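Acyl-CoA dehydrogenase (PDB 2PG0) is an FAD-dependent acyl-CoA dehydrogenase that probably introduces a double bond at the alpha-beta position of acyl chains. Local coordinates at residues C57-E62 with H94-T99; N68-Y73 with E311-K316. All coordinates share one frame; numbering follows the deposited sequence.

Interaction 1. Residues C57-E62 with H94-T99; sequences CPWVDE and HNDIVT
H94, in helix 89-105, has CG anti to its backbone N (chi1 173°), and its ring lies obliquely beside the thiol of C57, NE2 standing 3.6 Å from SG. That imidazole is held at both nitrogens, NE2 by the carbonyl of C118 and ND1 by the hydroxyl of T125, while W47 meets it edge-to-face. N95 does most of the polar work. Its CG sits beside the backbone N, and OD1 accepts from C57 N at 2.9 Å; the bond is nearly straight at the hydrogen (165°), although the donor stands well above the amide plane. ND2 of the same amide donates to F55 O, so one side chain holds the loop at two points. The N95 backbone carbonyl O, in turn, receives W59 NE1 at 2.7 Å, at the edge of the indole. The wider pi-type turn at 94-98 lies here: T99 N, instead of closing a regular turn on N95 O, bonds to H94 O. D96 OD1 lies obliquely off the indole, 4.0 Å from W59 CD1, its carboxylate bonded to S74 and N78. T99 closes the contact. Its OG1, in the crowded position between backbone N and carbonyl carbon, donates to H94 O at 2.8 Å and reaches the indole edge at W59 CZ2, 3.2 Å away; CG2 lies over one face of the H94 ring. On the loop side, a type I turn from C57 to V60 presents the indole, with C57 CB and V60 CG2 on one face. The backbone N-H of C57 and the indole N-H of W59 thus both find acceptors on one helix residue, and the widened helical turn makes a main-chain carbonyl available to a side chain.

Interaction 2. Residues N68-Y73 with E311-K316; sequences NADFAY and EHMAGK
The F71 ring carries H312 over one face: CD2 of the imidazole sits above the ring, displaced toward its rim, 4.0 Å from F71 CE2, in an edge-to-face pair with centroids 5.2 Å apart and planes at 76°. Both side chains have CG anti to the backbone N, which extends them toward each other between helices 71-84 and 285-313. Both imidazole nitrogens are engaged with helix 237-273, NE2 with Q247 and ND1 with Q246, which fixes the ring's rotation, and L250 of that helix touches F71 and H312 alike. M313 crosses F71 obliquely, CG 3.9 Å from F71 CB. Its chain runs straight through chi2 and bends at chi3 (66°), bringing the methyl CE to the start of helix 71-84, 3.8 Å from D70 OD2 and 4.1 Å from A72 CB. An alanine in place of M313 would probably loosen this junction, since the CG contact with F71 and the methyl's packing on D70 and A72 would go. D70 is the N-cap, its OD1 accepting a weak bond from A72 N as well as one from H14. Helix 285-313 ends in a Schellman motif at G315, which takes positive phi, with K316 N bonded to E311 O. Two helix ends meet here, a capped N-terminus and a C-terminus, joining the N-terminal and C-terminal helical domains of the acyl-CoA dehydrogenase fold.

Interaction 1 is a buried contact within the N-terminal domain, whereas interaction 2 is a surface contact that joins that domain to the C-terminal one. Their centres are about 12 Å apart, and the loop before helix 71-84 connects them: N68 probably hydrogen-bonds through OD1 to E62 N and through ND2 to D61 OD1, while W59 CB packs on A69 O. Q247 of helix 237-273 also serves both, bonding D96 O in the first and H312 in the second. The chemistry follows the setting: directed hydrogen bonds to polar groups buried in interaction 1, an aromatic pair and apolar packing between helix ends in interaction 2.

Interaction 1. Residues C57-E62 with H94-T99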
loop_
_atom_site.group_PDB
_atom_site.type_symbol
_atom_site.label_atom_id
_atom_site.label_comp_id
_atom_site.label_asym_id
_atom_site.label_seq_id
_atom_site.Cartn_x
_atom_site.Cartn_y
_atom_site.Cartn_z
ATOM N N CYS A 57 -36.055 17.460 5.267
ATOM C CA CYS A 57 -35.938 18.042 6.609
ATOM C C CYS A 57 -36.873 17.406 7.649
ATOM O O CYS A 57 -37.577 18.124 8.360
ATOM C CB CYS A 57 -36.176 19.553 6.546
ATOM S SG CYS A 57 -35.100 20.413 5.402
ATOM N N PRO A 58 -36.865 16.065 7.765
ATOM C CA PRO A 58 -37.859 15.420 8.636
ATOM C C PRO A 58 -37.649 15.727 10.127
ATOM O O PRO A 58 -38.571 15.564 10.934
ATOM C CB PRO A 58 -37.662 13.931 8.341
ATOM C CG PRO A 58 -36.246 13.819 7.920
ATOM C CD PRO A 58 -35.955 15.078 7.151
ATOM N N TRP A 59 -36.444 16.186 10.471
ATOM C CA TRP A 59 -36.072 16.536 11.848
ATOM C C TRP A 59 -36.679 17.864 12.306
ATOM O O TRP A 59 -36.689 18.166 13.503
ATOM C CB TRP A 59 -34.541 16.606 11.978
ATOM C CG TRP A 59 -33.927 17.509 10.946
ATOM C CD1 TRP A 59 -33.419 17.138 9.736
ATOM C CD2 TRP A 59 -33.787 18.935 11.020
ATOM N NE1 TRP A 59 -32.967 18.239 9.053
ATOM C CE2 TRP A 59 -33.174 19.354 9.818
ATOM C CE3 TRP A 59 -34.109 19.900 11.990
ATOM C CZ2 TRP A 59 -32.884 20.697 9.552
ATOM C CZ3 TRP A 59 -33.812 21.236 11.726
ATOM C CH2 TRP A 59 -33.205 21.619 10.518
ATOM N N VAL A 60 -37.147 18.666 11.349
ATOM C CA VAL A 60 -37.747 19.972 11.633
ATOM C C VAL A 60 -38.993 19.793 12.523
ATOM O O VAL A 60 -39.699 18.786 12.422
ATOM C CB VAL A 60 -38.070 20.739 10.314
ATOM C CG1 VAL A 60 -39.043 21.892 10.544
ATOM C CG2 VAL A 60 -36.777 21.260 9.662
ATOM N N ASP A 61 -39.229 20.757 13.412
ATOM C CA ASP A 61 -40.348 20.675 14.352
ATOM C C ASP A 61 -41.688 20.644 13.622
ATOM O O ASP A 61 -41.826 21.233 12.549
ATOM C CB ASP A 61 -40.322 21.848 15.337
ATOM C CG ASP A 61 -41.233 21.619 16.532
ATOM O OD1 ASP A 61 -40.833 20.869 17.452
ATOM O OD2 ASP A 61 -42.353 22.179 16.543
ATOM N N GLU A 62 -42.665 19.962 14.220
ATOM C CA GLU A 62 -44.013 19.847 13.651
ATOM C C GLU A 62 -44.674 21.197 13.356
ATOM O O GLU A 62 -45.473 21.307 12.421
ATOM C CB GLU A 62 -44.919 18.973 14.539
ATOM C CG GLU A 62 -45.059 19.446 15.991
ATOM C CD GLU A 62 -45.894 18.501 16.863
ATOM O OE1 GLU A 62 -46.551 17.582 16.322
ATOM O OE2 GLU A 62 -45.889 18.682 18.099
ATOM N N HIS A 94 -29.160 19.604 1.586
ATOM C CA HIS A 94 -30.339 20.380 1.999
ATOM C C HIS A 94 -30.823 19.957 3.389
ATOM O O HIS A 94 -30.941 20.792 4.283
ATOM C CB HIS A 94 -31.452 20.245 0.937
ATOM C CG HIS A 94 -32.768 20.856 1.324
ATOM N ND1 HIS A 94 -33.045 22.198 1.165
ATOM C CD2 HIS A 94 -33.899 20.298 1.819
ATOM C CE1 HIS A 94 -34.278 22.447 1.571
ATOM N NE2 HIS A 94 -34.822 21.309 1.966
ATOM N N ASN A 95 -31.059 18.659 3.567
ATOM C CA ASN A 95 -31.605 18.096 4.806
ATOM C C ASN A 95 -30.703 18.268 6.026
ATOM O O ASN A 95 -31.148 18.716 7.084
ATOM C CB ASN A 95 -31.887 16.597 4.629
ATOM C CG ASN A 95 -33.192 16.314 3.886
ATOM O OD1 ASN A 95 -33.885 17.226 3.433
ATOM N ND2 ASN A 95 -33.524 15.035 3.761
ATOM N N ASP A 96 -29.431 17.915 5.863
ATOM C CA ASP A 96 -28.566 17.650 7.007
ATOM C C ASP A 96 -27.335 18.544 7.118
ATOM O O ASP A 96 -26.630 18.504 8.124
ATOM C CB ASP A 96 -28.172 16.168 7.009
ATOM C CG ASP A 96 -29.389 15.256 7.055
ATOM O OD1 ASP A 96 -30.235 15.446 7.965
ATOM O OD2 ASP A 96 -29.506 14.378 6.171
ATOM N N ILE A 97 -27.090 19.350 6.093
ATOM C CA ILE A 97 -25.963 20.273 6.121
ATOM C C ILE A 97 -26.419 21.727 6.207
ATOM O O ILE A 97 -26.007 22.442 7.120
ATOM C CB ILE A 97 -24.977 20.015 4.948
ATOM C CG1 ILE A 97 -24.320 18.634 5.130
ATOM C CG2 ILE A 97 -23.907 21.139 4.851
ATOM C CD1 ILE A 97 -23.761 18.023 3.867
ATOM N N VAL A 98 -27.291 22.158 5.296
ATOM C CA VAL A 98 -27.621 23.584 5.205
ATOM C C VAL A 98 -28.763 24.001 6.125
ATOM O O VAL A 98 -28.602 24.898 6.947
ATOM C CB VAL A 98 -27.929 24.053 3.758
ATOM C CG1 VAL A 98 -28.100 25.565 3.731
ATOM C CG2 VAL A 98 -26.827 23.641 2.800
ATOM N N THR A 99 -29.919 23.356 5.992
ATOM C CA THR A 99 -31.083 23.772 6.783
ATOM C C THR A 99 -30.848 23.763 8.307
ATOM O O THR A 99 -31.394 24.622 8.993
ATOM C CB THR A 99 -32.381 23.021 6.392
ATOM O OG1 THR A 99 -32.215 21.619 6.615
ATOM C CG2 THR A 99 -32.698 23.252 4.934
#

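Interaction 2. Residues N68-Y73 with E311-K316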
loop_
_atom_site.group_PDB
_atom_site.type_symbol
_atom_site.label_atom_id
_atom_site.label_comp_id
_atom_site.label_asym_id
_atom_site.label_seq_id
_atom_site.Cartn_x
_atom_site.Cartn_y
_atom_site.Cartn_z
ATOM N N ASN A 68 -40.305 16.043 13.495
ATOM C CA ASN A 68 -39.494 15.884 14.705
ATOM C C ASN A 68 -38.663 14.601 14.723
ATOM O O ASN A 68 -38.389 14.034 15.789
ATOM C CB ASN A 68 -40.367 15.990 15.965
ATOM C CG ASN A 68 -40.810 17.401 16.236
ATOM O OD1 ASN A 68 -41.907 17.798 15.852
ATOM N ND2 ASN A 68 -39.944 18.185 16.875
ATOM N N ALA A 69 -38.245 14.163 13.535
ATOM C CA ALA A 69 -37.507 12.915 13.376
ATOM C C ALA A 69 -36.105 13.013 13.960
ATOM O O ALA A 69 -35.485 14.071 13.906
ATOM C CB ALA A 69 -37.431 12.532 11.909
ATOM N N ASP A 70 -35.608 11.910 14.510
ATOM C CA ASP A 70 -34.221 11.867 14.971
ATOM C C ASP A 70 -33.253 11.664 13.798
ATOM O O ASP A 70 -33.675 11.424 12.662
ATOM C CB ASP A 70 -34.024 10.840 16.106
ATOM C CG ASP A 70 -34.024 9.390 15.630
ATOM O OD1 ASP A 70 -33.992 9.117 14.412
ATOM O OD2 ASP A 70 -34.031 8.502 16.505
ATOM N N PHE A 71 -31.956 11.765 14.087
ATOM C CA PHE A 71 -30.908 11.695 13.065
ATOM C C PHE A 71 -30.835 10.347 12.331
ATOM O O PHE A 71 -30.347 10.280 11.200
ATOM C CB PHE A 71 -29.552 12.053 13.686
ATOM C CG PHE A 71 -28.427 12.129 12.694
ATOM C CD1 PHE A 71 -28.342 13.186 11.788
ATOM C CD2 PHE A 71 -27.445 11.140 12.669
ATOM C CE1 PHE A 71 -27.291 13.250 10.857
ATOM C CE2 PHE A 71 -26.395 11.202 11.747
ATOM C CZ PHE A 71 -26.322 12.254 10.839
ATOM N N ALA A 72 -31.316 9.279 12.961
ATOM C CA ALA A 72 -31.319 7.965 12.311
ATOM C C ALA A 72 -32.157 7.964 11.027
ATOM O O ALA A 72 -31.812 7.268 10.064
ATOM C CB ALA A 72 -31.781 6.878 13.266
ATOM N N TYR A 73 -33.239 8.751 11.010
ATOM C CA TYR A 73 -34.024 8.927 9.783
ATOM C C TYR A 73 -33.182 9.544 8.673
ATOM O O TYR A 73 -33.292 9.134 7.520
ATOM C CB TYR A 73 -35.284 9.757 10.027
ATOM C CG TYR A 73 -36.366 8.970 10.712
ATOM C CD1 TYR A 73 -37.285 8.224 9.968
ATOM C CD2 TYR A 73 -36.466 8.957 12.103
ATOM C CE1 TYR A 73 -38.291 7.487 10.600
ATOM C CE2 TYR A 73 -37.467 8.221 12.747
ATOM C CZ TYR A 73 -38.373 7.492 11.984
ATOM O OH TYR A 73 -39.363 6.758 12.606
ATOM N N GLU A 311 -22.368 8.135 18.886
ATOM C CA GLU A 311 -21.754 9.247 19.632
ATOM C C GLU A 311 -22.378 10.601 19.278
ATOM O O GLU A 311 -22.710 11.399 20.161
ATOM C CB GLU A 311 -20.248 9.313 19.359
ATOM C CG GLU A 311 -19.428 8.231 20.015
ATOM C CD GLU A 311 -19.472 8.298 21.526
ATOM O OE1 GLU A 311 -18.693 9.082 22.128
ATOM O OE2 GLU A 311 -20.283 7.549 22.105
ATOM N N HIS A 312 -22.522 10.851 17.976
ATOM C CA HIS A 312 -23.126 12.078 17.468
ATOM C C HIS A 312 -24.542 12.267 18.022
ATOM O O HIS A 312 -24.878 13.337 18.527
ATOM C CB HIS A 312 -23.161 12.040 15.940
ATOM C CG HIS A 312 -23.604 13.321 15.310
ATOM N ND1 HIS A 312 -22.985 14.527 15.560
ATOM C CD2 HIS A 312 -24.591 13.580 14.422
ATOM C CE1 HIS A 312 -23.580 15.476 14.860
ATOM N NE2 HIS A 312 -24.560 14.928 14.164
ATOM N N MET A 313 -25.347 11.212 17.942
ATOM C CA MET A 313 -26.742 11.247 18.388
ATOM C C MET A 313 -26.871 11.441 19.904
ATOM O O MET A 313 -27.859 12.011 20.384
ATOM C CB MET A 313 -27.487 9.993 17.909
ATOM C CG MET A 313 -27.743 9.957 16.389
ATOM S SD MET A 313 -28.682 8.524 15.800
ATOM C CE MET A 313 -30.282 8.834 16.583
ATOM N N ALA A 314 -25.864 10.976 20.644
ATOM C CA ALA A 314 -25.786 11.160 22.096
ATOM C C ALA A 314 -25.364 12.580 22.501
ATOM O O ALA A 314 -25.288 12.890 23.697
ATOM C CB ALA A 314 -24.836 10.122 22.702
ATOM N N GLY A 315 -25.090 13.434 21.513
ATOM C CA GLY A 315 -24.731 14.831 21.754
ATOM C C GLY A 315 -23.275 15.031 22.137
ATOM O O GLY A 315 -22.906 16.060 22.704
ATOM N N LYS A 316 -22.434 14.054 21.819
ATOM C CA LYS A 316 -21.016 14.142 22.165
ATOM C C LYS A 316 -20.190 14.818 21.065
ATOM O O LYS A 316 -20.512 14.720 19.876
ATOM C CB LYS A 316 -20.463 12.764 22.532
ATOM C CG LYS A 316 -21.088 12.190 23.803
ATOM C CD LYS A 316 -21.070 10.672 23.799
ATOM C CE LYS A 316 -21.687 10.093 25.065
ATOM N NZ LYS A 316 -20.704 10.065 26.179
#